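Local coordinates for hydroxylase (Rhodococcus sp., PDB 2OR0), which probably acts as a flavin-dependent hydroxylase of the acyl-CoA dehydrogenase family, incorporating one atom of molecular oxygen with reduced flavin as a donor, at residues Asp46-Asp51 / Thr158-Trp163; Ser131-Met136 / Trp163-Ala168; Lys149-Phe154 / Ser209-Val214; Val185-Thr190 / Asp215-Pro220. One frame throughout, in Å; residues are numbered along the deposited sequence.

Contact 1. Residues Asp46-Asp51 / Thr158-Trp163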
# COMPACT_ATOMS: atom_id res chain seq x y z
N ASP A 46 -4.19 -13.16 -15.98
CA ASP A 46 -3.44 -14.16 -15.22
C ASP A 46 -3.71 -14.12 -13.72
O ASP A 46 -3.32 -15.05 -13.03
CB ASP A 46 -1.93 -13.96 -15.39
CG ASP A 46 -1.45 -14.19 -16.82
OD1 ASP A 46 -2.19 -14.78 -17.65
OD2 ASP A 46 -0.29 -13.76 -17.11
N CYS A 47 -4.32 -13.04 -13.24
CA CYS A 47 -4.43 -12.75 -11.79
C CYS A 47 -3.09 -12.73 -11.09
O CYS A 47 -2.95 -13.24 -9.98
CB CYS A 47 -5.38 -13.74 -11.08
SG CYS A 47 -7.03 -13.67 -11.73
N ARG A 48 -2.10 -12.12 -11.74
CA ARG A 48 -0.71 -12.17 -11.30
C ARG A 48 0.04 -11.24 -12.23
O ARG A 48 -0.17 -11.29 -13.44
CB ARG A 48 -0.20 -13.62 -11.46
CG ARG A 48 1.31 -13.83 -11.40
CD ARG A 48 1.72 -15.12 -12.14
NE ARG A 48 3.09 -15.54 -11.82
CZ ARG A 48 4.20 -15.06 -12.37
NH1 ARG A 48 4.15 -14.09 -13.30
NH2 ARG A 48 5.38 -15.54 -11.98
N LEU A 49 0.90 -10.37 -11.70
CA LEU A 49 1.72 -9.53 -12.57
C LEU A 49 2.53 -10.42 -13.49
O LEU A 49 3.18 -11.36 -13.02
CB LEU A 49 2.67 -8.62 -11.77
CG LEU A 49 2.13 -7.48 -10.91
CD1 LEU A 49 3.23 -6.79 -10.16
CD2 LEU A 49 1.35 -6.45 -11.75
N THR A 50 2.49 -10.15 -14.79
CA THR A 50 3.36 -10.84 -15.73
C THR A 50 4.82 -10.60 -15.30
O THR A 50 5.11 -9.65 -14.55
CB THR A 50 3.17 -10.34 -17.19
OG1 THR A 50 3.69 -9.01 -17.30
CG2 THR A 50 1.70 -10.34 -17.61
N ASP A 51 5.74 -11.44 -15.76
CA ASP A 51 7.17 -11.25 -15.47
C ASP A 51 7.65 -9.91 -16.04
O ASP A 51 8.40 -9.17 -15.38
CB ASP A 51 7.99 -12.42 -16.01
CG ASP A 51 7.83 -13.72 -15.18
OD1 ASP A 51 7.29 -13.71 -14.03
OD2 ASP A 51 8.26 -14.78 -15.72
N THR A 158 2.95 -11.68 -4.37
CA THR A 158 3.68 -12.75 -3.69
C THR A 158 4.51 -13.68 -4.60
O THR A 158 5.60 -14.12 -4.20
CB THR A 158 2.75 -13.56 -2.73
OG1 THR A 158 3.53 -14.18 -1.71
CG2 THR A 158 1.90 -14.60 -3.46
N ASP A 159 4.02 -13.94 -5.82
CA ASP A 159 4.76 -14.74 -6.80
C ASP A 159 6.12 -14.14 -7.15
O ASP A 159 7.00 -14.84 -7.69
CB ASP A 159 3.96 -14.91 -8.10
CG ASP A 159 2.69 -15.74 -7.89
OD1 ASP A 159 2.82 -16.90 -7.46
OD2 ASP A 159 1.58 -15.23 -8.16
N HIS A 160 6.29 -12.85 -6.87
CA HIS A 160 7.51 -12.13 -7.28
C HIS A 160 8.41 -11.81 -6.09
O HIS A 160 9.43 -11.11 -6.22
CB HIS A 160 7.11 -10.88 -8.05
CG HIS A 160 6.38 -11.17 -9.33
ND1 HIS A 160 7.02 -11.68 -10.44
CD2 HIS A 160 5.07 -11.05 -9.66
CE1 HIS A 160 6.13 -11.85 -11.41
NE2 HIS A 160 4.95 -11.47 -10.97
N CYS A 161 8.04 -12.34 -4.92
CA CYS A 161 8.75 -12.11 -3.68
C CYS A 161 9.46 -13.39 -3.22
O CYS A 161 8.98 -14.51 -3.47
CB CYS A 161 7.79 -11.63 -2.60
SG CYS A 161 6.96 -10.03 -2.99
N GLN A 162 10.60 -13.21 -2.56
CA GLN A 162 11.43 -14.33 -2.09
C GLN A 162 11.45 -14.44 -0.57
O GLN A 162 12.04 -15.36 -0.02
CB GLN A 162 12.85 -14.24 -2.69
CG GLN A 162 12.91 -14.69 -4.18
CD GLN A 162 12.35 -16.11 -4.41
OE1 GLN A 162 12.75 -17.09 -3.75
NE2 GLN A 162 11.41 -16.23 -5.37
N TRP A 163 10.80 -13.49 0.10
CA TRP A 163 10.64 -13.49 1.54
C TRP A 163 9.23 -12.96 1.86
O TRP A 163 8.62 -12.29 1.02
CB TRP A 163 11.68 -12.58 2.22
CG TRP A 163 13.12 -13.05 2.09
CD1 TRP A 163 13.92 -12.94 0.98
CD2 TRP A 163 13.92 -13.69 3.09
NE1 TRP A 163 15.16 -13.48 1.23
CE2 TRP A 163 15.19 -13.95 2.52
CE3 TRP A 163 13.68 -14.08 4.42
CZ2 TRP A 163 16.22 -14.58 3.23
CZ3 TRP A 163 14.71 -14.69 5.13
CH2 TRP A 163 15.96 -14.93 4.53
O HOH W 1 6.56 -17.20 -9.43
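His-160 joins two loops by its hydrogen bond to Leu-49 O, and beside it Arg-48, Asp-51 and Asp-159 form a salt-bridge network, set where a Schellman motif at Cys-47 closes helix 33-46 and Thr-50 N-caps helix 51-60. His-160 NE2 donates to Leu-49 O at 2.7 Å with an N-H...O angle of 152°. The acceptor lies close to the imidazole plane, whereas the donor stands above the carbonyl plane. The same ring edge brings CE1 to 3.4 Å from Asp-51 OD1. The His-160 ring presents NE2 to one face of the Arg-48 guanidinium, offset toward its rim, planes 65° apart. Arg-48 NH1 forms a salt-bridged hydrogen bond with Asp-51 OD1 at 3.2 Å, meeting the carboxylate from above its plane, and NH2 adds a weak bond to that oxygen. Asp-159 OD2 is a long salt-bridge partner, 4.0 Å from Arg-48 NE and well out of the guanidinium plane, so no N-H points at it and the attraction is one of charge; its stronger mate is Lys-210. One water completes the polar link, accepting from Arg-48 NH2 at 3.3 Å and donating to Asp-159 O at 3.0 Å.

Contact 2. Residues Ser131-Met136 / Trp163-Ala168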
# COMPACT_ATOMS: atom_id res chain seq x y z
N SER A 131 3.73 -9.43 1.94
CA SER A 131 2.93 -9.25 3.14
C SER A 131 2.00 -10.47 3.29
O SER A 131 2.12 -11.47 2.56
CB SER A 131 2.08 -7.96 2.97
OG SER A 131 1.17 -8.07 1.85
N PRO A 132 0.96 -10.37 4.15
CA PRO A 132 0.40 -9.32 5.03
C PRO A 132 0.87 -9.27 6.47
O PRO A 132 1.25 -10.28 7.06
CB PRO A 132 -1.08 -9.66 5.02
CG PRO A 132 -1.06 -11.18 5.05
CD PRO A 132 0.12 -11.59 4.17
N TYR A 133 0.77 -8.07 7.04
CA TYR A 133 0.97 -7.87 8.47
C TYR A 133 -0.15 -8.39 9.36
O TYR A 133 0.04 -8.47 10.56
CB TYR A 133 1.15 -6.39 8.77
CG TYR A 133 2.43 -5.81 8.22
CD1 TYR A 133 3.66 -6.22 8.71
CD2 TYR A 133 2.40 -4.85 7.20
CE1 TYR A 133 4.84 -5.68 8.21
CE2 TYR A 133 3.59 -4.29 6.71
CZ TYR A 133 4.81 -4.71 7.22
OH TYR A 133 6.00 -4.18 6.73
N ALA A 134 -1.32 -8.69 8.78
CA ALA A 134 -2.44 -9.22 9.59
C ALA A 134 -1.93 -10.40 10.43
O ALA A 134 -1.25 -11.27 9.92
CB ALA A 134 -3.62 -9.66 8.71
N PRO A 135 -2.23 -10.39 11.74
CA PRO A 135 -1.68 -11.38 12.66
C PRO A 135 -2.42 -12.72 12.59
O PRO A 135 -2.97 -13.19 13.61
CB PRO A 135 -1.87 -10.71 14.02
CG PRO A 135 -3.11 -9.92 13.85
CD PRO A 135 -3.10 -9.41 12.43
N MSE A 136 -2.39 -13.33 11.40
CA MSE A 136 -3.16 -14.53 11.09
C MSE A 136 -2.48 -15.82 11.52
O MSE A 136 -3.03 -16.91 11.38
CB MSE A 136 -3.48 -14.58 9.58
CG MSE A 136 -4.65 -13.69 9.16
SE MSE A 136 -6.09 -13.76 10.48
CE MSE A 136 -5.85 -11.98 11.28
N TRP A 163 10.80 -13.49 0.10
CA TRP A 163 10.64 -13.49 1.54
C TRP A 163 9.23 -12.96 1.86
O TRP A 163 8.62 -12.29 1.02
CB TRP A 163 11.68 -12.58 2.22
CG TRP A 163 13.12 -13.05 2.09
CD1 TRP A 163 13.92 -12.94 0.98
CD2 TRP A 163 13.92 -13.69 3.09
NE1 TRP A 163 15.16 -13.48 1.23
CE2 TRP A 163 15.19 -13.95 2.52
CE3 TRP A 163 13.68 -14.08 4.42
CZ2 TRP A 163 16.22 -14.58 3.23
CZ3 TRP A 163 14.71 -14.69 5.13
CH2 TRP A 163 15.96 -14.93 4.53
N ALA A 164 8.74 -13.24 3.06
CA ALA A 164 7.47 -12.68 3.50
C ALA A 164 7.64 -12.07 4.86
O ALA A 164 8.39 -12.59 5.68
CB ALA A 164 6.40 -13.75 3.57
N PHE A 165 6.94 -10.96 5.07
CA PHE A 165 6.86 -10.25 6.32
C PHE A 165 5.45 -10.50 6.86
O PHE A 165 4.49 -9.98 6.30
CB PHE A 165 7.00 -8.77 6.02
CG PHE A 165 7.86 -8.01 6.99
CD1 PHE A 165 8.62 -6.90 6.55
CD2 PHE A 165 7.92 -8.36 8.33
CE1 PHE A 165 9.43 -6.19 7.44
CE2 PHE A 165 8.75 -7.63 9.22
CZ PHE A 165 9.49 -6.56 8.76
N LEU A 166 5.28 -11.27 7.93
CA LEU A 166 3.92 -11.67 8.33
C LEU A 166 3.63 -11.32 9.77
O LEU A 166 4.55 -11.29 10.58
CB LEU A 166 3.74 -13.18 8.15
CG LEU A 166 4.07 -13.76 6.78
CD1 LEU A 166 4.24 -15.31 6.86
CD2 LEU A 166 2.99 -13.33 5.74
N GLY A 167 2.36 -11.09 10.09
CA GLY A 167 1.97 -10.89 11.49
C GLY A 167 1.65 -12.22 12.16
O GLY A 167 1.19 -13.16 11.52
N ALA A 168 1.90 -12.31 13.46
CA ALA A 168 1.55 -13.50 14.21
C ALA A 168 1.29 -13.14 15.65
O ALA A 168 1.89 -12.21 16.20
CB ALA A 168 2.66 -14.52 14.11
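Pro-132 O faces strand 163-168 at Leu-166 and Gly-167, where an irregular loop entered through a cis peptide before Pro-132 runs beside the strand. Regular pairing is replaced by one weak hydrogen bond, Gly-167 N to Pro-132 O (3.3 Å, 143° at the hydrogen), and by CA-H...O contacts. The same carbonyl receives Leu-166 CA at 3.3 Å, while Gly-167 CA lies 3.2 Å from Tyr-133 O. At the centre of an inverse gamma turn the CA atoms come closest, Pro-135 to Gly-167, 3.9 Å; a beta carbon on Gly-167 would clash with Tyr-133 O and Ala-134 O. Among the side chains, Tyr-133 puts CE1 over one face of the Phe-165 ring, 4.0 Å from CG and offset toward the rim. The ring planes meet obliquely at 52°, and Tyr-133 OH, which has Glu-108 as a weak hydrogen-bond partner, reaches 3.8 Å from Phe-165 CD1. Leu-166 CD2 touches Pro-132 CD at 3.7 Å, set there by a CG anti to the carbonyl carbon (chi1 -53°). Around this contact, Trp-152 of strand 145-155 packs on Pro-132 and Leu-166, strand 182-188 brings His-184 against both aromatic rings, and Glu-108 belongs to helix 105-109.

Contact 3. Residues Lys149-Phe154 / Ser209-Val214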
# COMPACT_ATOMS: atom_id res chain seq x y z
N LYS A 149 2.94 -21.25 12.58
CA LYS A 149 1.91 -21.92 11.82
C LYS A 149 0.75 -20.95 11.54
O LYS A 149 0.31 -20.23 12.42
CB LYS A 149 1.37 -23.12 12.60
CG LYS A 149 0.40 -23.94 11.79
CD LYS A 149 -0.44 -24.88 12.62
CE LYS A 149 -1.24 -25.79 11.66
NZ LYS A 149 -2.55 -25.97 12.24
N GLY A 150 0.24 -20.96 10.32
CA GLY A 150 -0.99 -20.21 10.02
C GLY A 150 -1.34 -20.14 8.54
O GLY A 150 -0.64 -20.71 7.68
N ARG A 151 -2.43 -19.44 8.25
CA ARG A 151 -2.88 -19.17 6.89
C ARG A 151 -3.21 -17.67 6.81
O ARG A 151 -4.01 -17.16 7.60
CB ARG A 151 -4.10 -20.04 6.53
CG ARG A 151 -4.62 -19.79 5.10
CD ARG A 151 -5.44 -20.93 4.50
NE ARG A 151 -5.85 -20.58 3.13
CZ ARG A 151 -6.26 -21.44 2.19
NH1 ARG A 151 -6.34 -22.74 2.43
NH2 ARG A 151 -6.63 -20.99 0.99
N TRP A 152 -2.56 -16.98 5.87
CA TRP A 152 -2.73 -15.55 5.68
C TRP A 152 -3.35 -15.35 4.31
O TRP A 152 -3.12 -16.16 3.43
CB TRP A 152 -1.37 -14.82 5.70
CG TRP A 152 -0.68 -14.80 7.05
CD1 TRP A 152 -0.63 -13.76 7.94
CD2 TRP A 152 0.08 -15.87 7.64
NE1 TRP A 152 0.11 -14.12 9.05
CE2 TRP A 152 0.56 -15.40 8.89
CE3 TRP A 152 0.42 -17.16 7.23
CZ2 TRP A 152 1.36 -16.19 9.74
CZ3 TRP A 152 1.22 -17.95 8.08
CH2 TRP A 152 1.66 -17.46 9.33
N SER A 153 -4.10 -14.28 4.12
CA SER A 153 -4.63 -13.94 2.80
C SER A 153 -4.13 -12.57 2.35
O SER A 153 -3.53 -11.84 3.15
CB SER A 153 -6.17 -13.96 2.86
OG SER A 153 -6.59 -13.12 3.91
N PHE A 154 -4.40 -12.21 1.09
CA PHE A 154 -4.06 -10.89 0.54
C PHE A 154 -2.54 -10.65 0.52
O PHE A 154 -2.09 -9.55 0.86
CB PHE A 154 -4.78 -9.76 1.32
CG PHE A 154 -5.30 -8.59 0.47
CD1 PHE A 154 -6.59 -8.07 0.69
CD2 PHE A 154 -4.49 -7.96 -0.51
CE1 PHE A 154 -7.07 -6.96 -0.07
CE2 PHE A 154 -4.97 -6.88 -1.27
CZ PHE A 154 -6.26 -6.37 -1.05
N SER A 209 -2.79 -11.44 -5.16
CA SER A 209 -2.71 -11.41 -3.72
C SER A 209 -3.22 -12.72 -3.07
O SER A 209 -4.18 -12.73 -2.30
CB SER A 209 -3.43 -10.18 -3.17
OG SER A 209 -2.93 -8.99 -3.75
N LYS A 210 -2.51 -13.79 -3.37
CA LYS A 210 -2.85 -15.16 -2.94
C LYS A 210 -2.67 -15.40 -1.44
O LYS A 210 -2.03 -14.60 -0.75
CB LYS A 210 -2.03 -16.17 -3.76
CG LYS A 210 -2.45 -16.24 -5.24
CD LYS A 210 -1.36 -16.91 -6.07
CE LYS A 210 -1.57 -16.74 -7.55
NZ LYS A 210 -0.38 -17.31 -8.27
N ASP A 211 -3.30 -16.47 -0.94
CA ASP A 211 -3.08 -16.96 0.41
C ASP A 211 -1.70 -17.59 0.54
O ASP A 211 -1.17 -18.18 -0.42
CB ASP A 211 -4.13 -18.03 0.77
CG ASP A 211 -5.54 -17.46 1.01
OD1 ASP A 211 -5.83 -16.27 0.66
OD2 ASP A 211 -6.37 -18.21 1.55
N LEU A 212 -1.13 -17.50 1.74
CA LEU A 212 0.08 -18.22 2.11
C LEU A 212 -0.22 -19.13 3.30
O LEU A 212 -0.94 -18.73 4.21
CB LEU A 212 1.19 -17.24 2.55
CG LEU A 212 1.73 -16.10 1.67
CD1 LEU A 212 2.98 -15.49 2.30
CD2 LEU A 212 2.02 -16.52 0.23
N ILE A 213 0.37 -20.33 3.30
CA ILE A 213 0.25 -21.27 4.42
C ILE A 213 1.63 -21.63 4.98
O ILE A 213 2.57 -21.89 4.23
CB ILE A 213 -0.47 -22.59 4.00
CG1 ILE A 213 -1.97 -22.36 3.89
CG2 ILE A 213 -0.27 -23.70 5.08
CD1 ILE A 213 -2.75 -23.59 3.40
N VAL A 214 1.73 -21.65 6.31
CA VAL A 214 2.90 -22.17 7.01
C VAL A 214 2.45 -23.32 7.94
O VAL A 214 1.54 -23.14 8.75
CB VAL A 214 3.64 -21.03 7.80
CG1 VAL A 214 4.89 -21.56 8.51
CG2 VAL A 214 4.05 -19.89 6.85
O HOH W 2 -5.81 -13.87 -0.59
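Arg-151 and Asp-211 form a side-on salt bridge, NE (2.9 Å) and NH2 (2.8 Å) both donating to one oxygen, OD2. This oxygen lies in the guanidinium plane and is met on its anti side, NH2 coming in 32° out of the carboxylate plane, which stands almost perpendicular to the guanidinium, at 87°. The other oxygen, OD1, takes a bond from a water that also donates to Ser-209 O and accepts from Phe-154 N at 2.8 Å. Between the same strands, reciprocal backbone bonds make Gly-150 with Val-214 and Trp-152 with Leu-212 antiparallel hydrogen-bonded pairs; Arg-151 with Ile-213 is a non-hydrogen-bonded one. Extended from a CG anti to the backbone N (chi1 180°), Arg-151 passes Ile-213, CD to CG1 3.8 Å. On the face bearing Trp-152, its CZ3 meets Val-214 CG2 at 3.6 Å, and its NE1 bonds Gly-167 O. Phe-154 CD2 packs on Ser-209 CB at 3.6 Å. With an alanine at Asp-211, the Arg-151 guanidinium would probably lose its mate and turn more freely, and the water would lose a partner. Trp-152, Leu-212 and Val-214 are buried, whereas charge and water line the more exposed flank, where the salt bridge probably adds to the pairing.

Contact 4. Residues Val185-Thr190 / Asp215-Pro220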
# COMPACT_ATOMS: atom_id res chain seq x y z
N VAL A 185 7.22 -11.20 11.55
CA VAL A 185 8.23 -12.25 11.37
C VAL A 185 8.65 -12.32 9.91
O VAL A 185 7.83 -12.09 9.01
CB VAL A 185 7.70 -13.66 11.87
CG1 VAL A 185 7.36 -13.62 13.35
CG2 VAL A 185 6.47 -14.12 11.05
N ILE A 186 9.92 -12.62 9.66
CA ILE A 186 10.42 -12.73 8.29
C ILE A 186 10.74 -14.19 7.95
O ILE A 186 11.42 -14.87 8.74
CB ILE A 186 11.67 -11.82 8.06
CG1 ILE A 186 11.30 -10.34 8.20
CG2 ILE A 186 12.29 -12.05 6.69
CD1 ILE A 186 11.93 -9.69 9.43
N LEU A 187 10.23 -14.67 6.81
CA LEU A 187 10.44 -16.07 6.36
C LEU A 187 10.89 -16.08 4.93
O LEU A 187 10.37 -15.32 4.12
CB LEU A 187 9.14 -16.89 6.44
CG LEU A 187 8.64 -17.39 7.79
CD1 LEU A 187 8.07 -16.27 8.61
CD2 LEU A 187 7.58 -18.46 7.57
N PRO A 188 11.86 -16.96 4.59
CA PRO A 188 12.21 -17.16 3.20
C PRO A 188 11.11 -17.98 2.51
O PRO A 188 10.38 -18.70 3.20
CB PRO A 188 13.50 -17.97 3.28
CG PRO A 188 13.44 -18.66 4.61
CD PRO A 188 12.69 -17.76 5.51
N ARG A 189 11.00 -17.86 1.18
CA ARG A 189 9.91 -18.49 0.41
C ARG A 189 9.95 -20.01 0.54
O ARG A 189 8.94 -20.70 0.43
CB ARG A 189 9.98 -18.09 -1.07
CG ARG A 189 8.88 -18.70 -1.91
CD ARG A 189 8.33 -17.73 -2.91
NE ARG A 189 7.84 -18.43 -4.08
CZ ARG A 189 7.55 -17.85 -5.24
NH1 ARG A 189 7.70 -16.53 -5.39
NH2 ARG A 189 7.11 -18.58 -6.26
N THR A 190 11.16 -20.51 0.77
CA THR A 190 11.39 -21.91 1.05
C THR A 190 10.59 -22.43 2.27
O THR A 190 10.28 -23.64 2.36
CB THR A 190 12.91 -22.15 1.21
OG1 THR A 190 13.20 -23.49 0.82
CG2 THR A 190 13.36 -21.90 2.64
N ASP A 215 3.09 -24.49 7.81
CA ASP A 215 2.75 -25.67 8.62
C ASP A 215 3.50 -25.75 9.96
O ASP A 215 2.96 -26.27 10.95
CB ASP A 215 2.97 -26.98 7.83
CG ASP A 215 1.83 -27.29 6.87
OD1 ASP A 215 0.75 -26.67 7.02
OD2 ASP A 215 2.01 -28.14 5.96
N GLY A 216 4.73 -25.23 9.99
CA GLY A 216 5.55 -25.18 11.21
C GLY A 216 6.99 -24.86 10.83
O GLY A 216 7.85 -25.75 10.73
N ALA A 217 7.23 -23.57 10.58
CA ALA A 217 8.53 -23.05 10.19
C ALA A 217 9.20 -22.42 11.38
O ALA A 217 8.60 -21.61 12.09
CB ALA A 217 8.38 -22.04 9.08
N PHE A 218 10.46 -22.79 11.60
CA PHE A 218 11.24 -22.16 12.66
C PHE A 218 11.68 -20.76 12.20
O PHE A 218 12.22 -20.62 11.10
CB PHE A 218 12.48 -22.99 13.01
CG PHE A 218 13.44 -22.28 13.93
CD1 PHE A 218 13.11 -22.06 15.26
CD2 PHE A 218 14.67 -21.81 13.45
CE1 PHE A 218 13.99 -21.39 16.13
CE2 PHE A 218 15.55 -21.14 14.31
CZ PHE A 218 15.21 -20.93 15.63
N VAL A 219 11.43 -19.77 13.06
CA VAL A 219 11.85 -18.39 12.79
C VAL A 219 12.76 -17.92 13.94
O VAL A 219 12.32 -17.78 15.08
CB VAL A 219 10.62 -17.43 12.63
CG1 VAL A 219 11.10 -16.00 12.33
CG2 VAL A 219 9.66 -17.91 11.52
N PRO A 220 14.06 -17.70 13.64
CA PRO A 220 15.02 -17.18 14.63
C PRO A 220 14.61 -15.82 15.21
O PRO A 220 13.91 -15.05 14.53
CB PRO A 220 16.33 -17.04 13.83
CG PRO A 220 15.97 -17.23 12.38
CD PRO A 220 14.67 -17.97 12.32
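Val-219 and Leu-187 face each other across two strands that no hydrogen bond joins. The strand segments 185-188 and 217-220 approach to 7.6 Å between axes with their directions 124° apart, consistent with the absence of any backbone hydrogen bond between them, and the nearest CA atoms, of Leu-187 and Val-219, are 7.0 Å apart. Val-219 spans this distance. Its CB projects toward segment 185-190 and divides the contact between two methyls. CG1, anti to the backbone N (chi1 -179°), goes to Val-185, where it comes within 4.2 Å of CB, and lies 3.8 Å from Ile-186 O. CG2 takes the other branch and meets Leu-187, reaching CG at 3.9 Å and the tip CD1 at 3.7 Å; the two side chains cross at about a right angle. The second Leu-187 methyl, CD2, turns to Ala-217, whose CB is 4.0 Å away. Two residues apart on their strand, Ala-217 and Val-219 therefore both point inward, whereas Phe-218 between them points away. An alanine in place of Val-219 would probably open a gap beside Leu-187 CD1 and leave Val-185 without its partner from this strand. Leu-148 of strand 145-155 borders the same apolar patch, packing on both Val-185 and Leu-187. Gly-216 and Ala-217 both face Leu-148 in a classic beta bulge, at the corner where the chain turns out of strand 210-214. Two strands of the mixed sheet, each paired with other strands, thus meet through side chains alone, consistent with the beta region of an acyl-CoA dehydrogenase-like fold.

Contacts 2, 3 and 4 all reach the same curled mixed sheet, and contact 1 ties the connection between strands 145-155 and 163-170 to the loop between helices 33-46 and 51-60. Contacts 2 and 3 lie closest, centres about 8 Å apart, with Pro-132 CG packed 3.2 Å from Ser-153 O. Contacts 2 and 4, about 11 Å apart, lie on adjacent strands, Leu-166 O and Val-185 N probably hydrogen-bonded at 2.8 Å. Between contacts 3 and 4, about 12 Å apart, Val-214 CG2 touches Leu-187 CD2 at 3.9 Å. Contact 1 joins contact 3 through the Asp-159 OD2 to Lys-210 NZ salt bridge (2.9 Å), and contact 4 through Asp-159 O and Arg-189 NH1, probably hydrogen-bonded at 2.9 Å.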